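Local coordinates for periplasmic binding protein component of an ABC type zinc uptake transporter (Synechocystis sp., PDB 1PQ4) that binds zinc and probably passes it to an ABC-type zinc uptake transporter from the periplasm, at residues V28-N33 with Q64-K69; G182-P187 with K283-N288. One frame throughout, in Å; residues are numbered along the deposited sequence.

Contact 1 of 2, residues V28-N33 with Q64-K69; sequences VLVPGN and QPWLEK
One face of the W66 indole carries L29 CD1, a methyl that stands 3.4 Å above the ring plane and is displaced toward the rim. It sits above the outer CE3-CZ3 rim of the six-membered ring, 3.5 Å from W66 CE3. V30 meets the same ring obliquely, its CG2 3.6 Å from W66 CH2, with the two side chains crossing at about a right angle. With V30 CG1 anti to the backbone N (chi1 -178°), CG2 falls beside that N and anti to the carbonyl carbon, where it meets the indole. L29 and W66, by contrast, reach out from opposing directions and bridge backbones whose nearest CA atoms, those of L29 and W66, are 10.5 Å apart. The one polar atom of the indole, NE1, is hydrogen-bonded to the carbonyl of Y39, which helps fix the turn of the ring, while P41 and Y55 add further packing around L29 and W66. Replacing the indole of W66 with an alanine would probably leave a gap beside the L29 and V30 methyls and the Y39 carbonyl without its N-H donor. A loop following an edge strand of a parallel sheet thus packs on the lead-in to helix 67-73, near the zinc ligand H37 of this solute-binding protein.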
loop_
_atom_site.group_PDB
_atom_site.type_symbol
_atom_site.label_atom_id
_atom_site.label_comp_id
_atom_site.label_asym_id
_atom_site.label_seq_id
_atom_site.Cartn_x
_atom_site.Cartn_y
_atom_site.Cartn_z
ATOM N N VAL A 28 -9.393 5.754 10.471
ATOM C CA VAL A 28 -8.388 4.773 10.013
ATOM C C VAL A 28 -7.976 3.866 11.175
ATOM O O VAL A 28 -7.707 4.332 12.276
ATOM C CB VAL A 28 -7.137 5.499 9.469
ATOM C CG1 VAL A 28 -6.036 4.475 9.022
ATOM C CG2 VAL A 28 -7.573 6.389 8.262
ATOM N N LEU A 29 -7.904 2.561 10.906
ATOM C CA LEU A 29 -7.585 1.585 11.941
ATOM C C LEU A 29 -6.098 1.488 12.282
ATOM O O LEU A 29 -5.721 1.528 13.464
ATOM C CB LEU A 29 -8.061 0.205 11.495
ATOM C CG LEU A 29 -8.411 -0.840 12.569
ATOM C CD1 LEU A 29 -8.322 -2.260 11.929
ATOM C CD2 LEU A 29 -7.442 -0.764 13.697
ATOM N N VAL A 30 -5.268 1.317 11.258
ATOM C CA VAL A 30 -3.824 1.163 11.446
ATOM C C VAL A 30 -3.001 2.457 11.394
ATOM O O VAL A 30 -2.992 3.157 10.369
ATOM C CB VAL A 30 -3.236 0.187 10.376
ATOM C CG1 VAL A 30 -1.688 -0.037 10.604
ATOM C CG2 VAL A 30 -4.026 -1.149 10.390
ATOM N N PRO A 31 -2.264 2.771 12.475
ATOM C CA PRO A 31 -1.453 3.994 12.453
ATOM C C PRO A 31 -0.434 3.915 11.324
ATOM O O PRO A 31 0.087 2.828 11.012
ATOM C CB PRO A 31 -0.751 3.974 13.804
ATOM C CG PRO A 31 -1.767 3.314 14.689
ATOM C CD PRO A 31 -2.192 2.128 13.806
ATOM N N GLY A 32 -0.101 5.067 10.757
ATOM C CA GLY A 32 0.850 5.082 9.657
ATOM C C GLY A 32 2.251 4.599 9.988
ATOM O O GLY A 32 3.013 4.238 9.077
ATOM N N ASN A 33 2.602 4.570 11.271
ATOM C CA ASN A 33 3.934 4.118 11.639
ATOM C C ASN A 33 3.984 2.690 12.169
ATOM O O ASN A 33 5.017 2.273 12.656
ATOM C CB ASN A 33 4.588 5.093 12.658
ATOM C CG ASN A 33 3.927 5.059 14.008
ATOM O OD1 ASN A 33 2.915 4.384 14.203
ATOM N ND2 ASN A 33 4.493 5.798 14.961
ATOM N N GLN A 64 -7.710 -10.493 7.493
ATOM C CA GLN A 64 -8.091 -11.811 8.039
ATOM C C GLN A 64 -7.993 -11.887 9.572
ATOM O O GLN A 64 -8.903 -12.373 10.230
ATOM C CB GLN A 64 -7.225 -12.947 7.397
ATOM N N PRO A 65 -6.890 -11.397 10.149
ATOM C CA PRO A 65 -6.678 -11.413 11.604
ATOM C C PRO A 65 -7.702 -10.640 12.465
ATOM O O PRO A 65 -7.915 -10.969 13.621
ATOM C CB PRO A 65 -5.293 -10.797 11.758
ATOM C CG PRO A 65 -4.655 -11.006 10.423
ATOM C CD PRO A 65 -5.748 -10.774 9.467
ATOM N N TRP A 66 -8.311 -9.609 11.906
ATOM C CA TRP A 66 -9.234 -8.776 12.662
ATOM C C TRP A 66 -10.644 -8.944 12.198
ATOM O O TRP A 66 -11.552 -8.353 12.798
ATOM C CB TRP A 66 -8.937 -7.279 12.456
ATOM C CG TRP A 66 -7.533 -6.931 12.251
ATOM C CD1 TRP A 66 -6.459 -7.393 12.967
ATOM C CD2 TRP A 66 -7.008 -6.036 11.262
ATOM N NE1 TRP A 66 -5.297 -6.839 12.476
ATOM C CE2 TRP A 66 -5.605 -6.002 11.433
ATOM C CE3 TRP A 66 -7.588 -5.252 10.250
ATOM C CZ2 TRP A 66 -4.766 -5.213 10.630
ATOM C CZ3 TRP A 66 -6.755 -4.466 9.453
ATOM C CH2 TRP A 66 -5.357 -4.453 9.652
ATOM N N LEU A 67 -10.843 -9.700 11.121
ATOM C CA LEU A 67 -12.180 -9.792 10.553
ATOM C C LEU A 67 -13.317 -10.128 11.530
ATOM O O LEU A 67 -14.339 -9.419 11.560
ATOM C CB LEU A 67 -12.192 -10.760 9.358
ATOM C CG LEU A 67 -12.527 -10.173 7.971
ATOM C CD1 LEU A 67 -13.004 -11.302 7.087
ATOM C CD2 LEU A 67 -13.623 -9.127 8.045
ATOM N N GLU A 68 -13.141 -11.176 12.336
ATOM C CA GLU A 68 -14.184 -11.575 13.279
ATOM C C GLU A 68 -14.462 -10.473 14.279
ATOM O O GLU A 68 -15.622 -10.229 14.636
ATOM C CB GLU A 68 -13.781 -12.848 14.033
ATOM C CG GLU A 68 -13.733 -14.070 13.134
ATOM C CD GLU A 68 -15.013 -14.237 12.342
ATOM O OE1 GLU A 68 -16.096 -14.331 12.964
ATOM O OE2 GLU A 68 -14.940 -14.271 11.093
ATOM N N LYS A 69 -13.405 -9.791 14.705
ATOM C CA LYS A 69 -13.565 -8.712 15.691
ATOM C C LYS A 69 -14.295 -7.517 15.106
ATOM O O LYS A 69 -15.103 -6.893 15.779
ATOM C CB LYS A 69 -12.203 -8.281 16.238
ATOM C CG LYS A 69 -11.477 -9.404 16.983
ATOM C CD LYS A 69 -10.155 -8.940 17.593
ATOM C CE LYS A 69 -9.504 -10.081 18.370
ATOM N NZ LYS A 69 -8.266 -9.625 19.045
#

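Contact 2 of 2, residues G182-P187 with K283-N288; sequences GQILQP and KIANAN
The C-terminal parts of helices 160-185 and 273-288 come together here, and the backbones draw closest at L185 and A285, whose CA atoms are 6.2 Å apart. Such closeness illustrates what a small residue permits: A285 points its methyl toward the other helix, and A285 CB touches I184 CG2 at 3.9 Å. The carbonyl oxygen of I184 is also close, 4.1 Å from A285 CB. On I184 the first torsion (chi1 -65°) puts CG1 beside the backbone N and leaves CG2, anti to it, to meet A285. The second pair is looser. L185 bends its end toward the partner helix and brings CD1 to 4.3 Å from I284 CG2, although the end of the I284 side chain leads away from residues 182-187; I284 also packs on F242 and L266 of neighbouring strands. One turn earlier on helix 273-288, A281 also meets both I184 and L185, and Y207 and L209 pack against L185. No hydrogen bond or salt bridge spans the two segments, and the side-chain contacts between them are between methyl groups; the chemistry implies cohesion by van der Waals packing and burial of apolar surface, and the small alanine probably allows the backbones to come this near.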
loop_
_atom_site.group_PDB
_atom_site.type_symbol
_atom_site.label_atom_id
_atom_site.label_comp_id
_atom_site.label_asym_id
_atom_site.label_seq_id
_atom_site.Cartn_x
_atom_site.Cartn_y
_atom_site.Cartn_z
ATOM N N GLY A 182 5.678 6.264 -15.037
ATOM C CA GLY A 182 6.318 5.520 -16.109
ATOM C C GLY A 182 7.426 6.342 -16.773
ATOM O O GLY A 182 8.462 5.794 -17.161
ATOM N N GLN A 183 7.227 7.655 -16.899
ATOM C CA GLN A 183 8.241 8.510 -17.517
ATOM C C GLN A 183 9.504 8.566 -16.623
ATOM O O GLN A 183 10.634 8.516 -17.098
ATOM C CB GLN A 183 7.695 9.923 -17.730
ATOM C CG GLN A 183 6.640 9.975 -18.827
ATOM C CD GLN A 183 6.171 11.381 -19.160
ATOM O OE1 GLN A 183 5.731 12.134 -18.282
ATOM N NE2 GLN A 183 6.250 11.739 -20.445
ATOM N N ILE A 184 9.292 8.682 -15.330
ATOM C CA ILE A 184 10.398 8.688 -14.375
ATOM C C ILE A 184 11.176 7.374 -14.412
ATOM O O ILE A 184 12.400 7.384 -14.422
ATOM C CB ILE A 184 9.857 8.920 -12.928
ATOM C CG1 ILE A 184 9.255 10.319 -12.850
ATOM C CG2 ILE A 184 10.961 8.680 -11.864
ATOM C CD1 ILE A 184 8.351 10.553 -11.646
ATOM N N LEU A 185 10.477 6.234 -14.465
ATOM C CA LEU A 185 11.150 4.939 -14.393
ATOM C C LEU A 185 11.549 4.233 -15.678
ATOM O O LEU A 185 12.404 3.360 -15.647
ATOM C CB LEU A 185 10.264 3.953 -13.591
ATOM C CG LEU A 185 10.177 3.778 -12.070
ATOM C CD1 LEU A 185 11.114 4.674 -11.349
ATOM C CD2 LEU A 185 8.736 3.915 -11.591
ATOM N N GLN A 186 10.957 4.558 -16.815
ATOM C CA GLN A 186 11.344 3.776 -17.990
ATOM C C GLN A 186 12.799 3.815 -18.476
ATOM O O GLN A 186 13.306 2.792 -18.929
ATOM C CB GLN A 186 10.405 4.044 -19.173
ATOM C CG GLN A 186 8.956 3.525 -18.956
ATOM C CD GLN A 186 8.846 2.209 -18.138
ATOM O OE1 GLN A 186 9.079 2.189 -16.917
ATOM N NE2 GLN A 186 8.478 1.116 -18.814
ATOM N N PRO A 187 13.513 4.951 -18.308
ATOM C CA PRO A 187 14.899 4.993 -18.793
ATOM C C PRO A 187 15.993 4.346 -17.940
ATOM O O PRO A 187 17.118 4.251 -18.370
ATOM C CB PRO A 187 15.129 6.493 -19.007
ATOM C CG PRO A 187 14.394 7.102 -17.836
ATOM C CD PRO A 187 13.105 6.264 -17.764
ATOM N N LYS A 283 13.092 8.436 -5.911
ATOM C CA LYS A 283 14.151 7.804 -5.105
ATOM C C LYS A 283 14.760 6.623 -5.791
ATOM O O LYS A 283 15.983 6.397 -5.763
ATOM C CB LYS A 283 13.617 7.354 -3.744
ATOM C CG LYS A 283 13.653 8.497 -2.742
ATOM C CD LYS A 283 13.065 8.158 -1.398
ATOM C CE LYS A 283 13.175 9.426 -0.506
ATOM N NZ LYS A 283 12.314 9.285 0.696
ATOM N N ILE A 284 13.914 5.831 -6.431
ATOM C CA ILE A 284 14.435 4.666 -7.113
ATOM C C ILE A 284 15.247 5.096 -8.319
ATOM O O ILE A 284 16.308 4.534 -8.595
ATOM C CB ILE A 284 13.291 3.717 -7.547
ATOM C CG1 ILE A 284 12.756 2.987 -6.304
ATOM C CG2 ILE A 284 13.800 2.696 -8.571
ATOM C CD1 ILE A 284 12.387 3.780 -5.052
ATOM N N ALA A 285 14.731 6.076 -9.048
ATOM C CA ALA A 285 15.467 6.548 -10.222
ATOM C C ALA A 285 16.835 7.127 -9.781
ATOM O O ALA A 285 17.868 6.870 -10.405
ATOM C CB ALA A 285 14.654 7.628 -10.968
ATOM N N ASN A 286 16.845 7.898 -8.706
ATOM C CA ASN A 286 18.105 8.477 -8.260
ATOM C C ASN A 286 19.121 7.427 -7.894
ATOM O O ASN A 286 20.320 7.607 -8.095
ATOM C CB ASN A 286 17.898 9.392 -7.064
ATOM C CG ASN A 286 17.190 10.661 -7.433
ATOM O OD1 ASN A 286 17.053 10.980 -8.618
ATOM N ND2 ASN A 286 16.729 11.407 -6.423
ATOM N N ALA A 287 18.639 6.321 -7.365
ATOM C CA ALA A 287 19.526 5.274 -6.935
ATOM C C ALA A 287 20.073 4.425 -8.050
ATOM O O ALA A 287 21.150 3.874 -7.911
ATOM C CB ALA A 287 18.825 4.386 -5.918
ATOM N N ASN A 288 19.346 4.291 -9.150
ATOM C CA ASN A 288 19.843 3.425 -10.215
ATOM C C ASN A 288 20.583 4.252 -11.230
ATOM O O ASN A 288 21.087 3.728 -12.225
ATOM C CB ASN A 288 18.697 2.657 -10.897
ATOM C CG ASN A 288 17.929 1.739 -9.927
ATOM O OD1 ASN A 288 17.233 0.805 -10.343
ATOM N ND2 ASN A 288 18.038 2.022 -8.641
#

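The two contacts show how a two-lobed binding protein can use apolar packing at very different distances from its metal. Contact 1 lies near the site: the side chain of W66 is about 7 Å from that of H37, and that of V30 about 10 Å from the bound zinc, which H37, H133 and H197 coordinate. Contact 2 lies away from the site, where the long helix 160-185 ends beside the C-terminal helix. The two lie across the middle of the chain from one another, 33 Å between centres and about 13 Å between nearest atoms, and contact 1 is complete in the sequence before contact 2 begins.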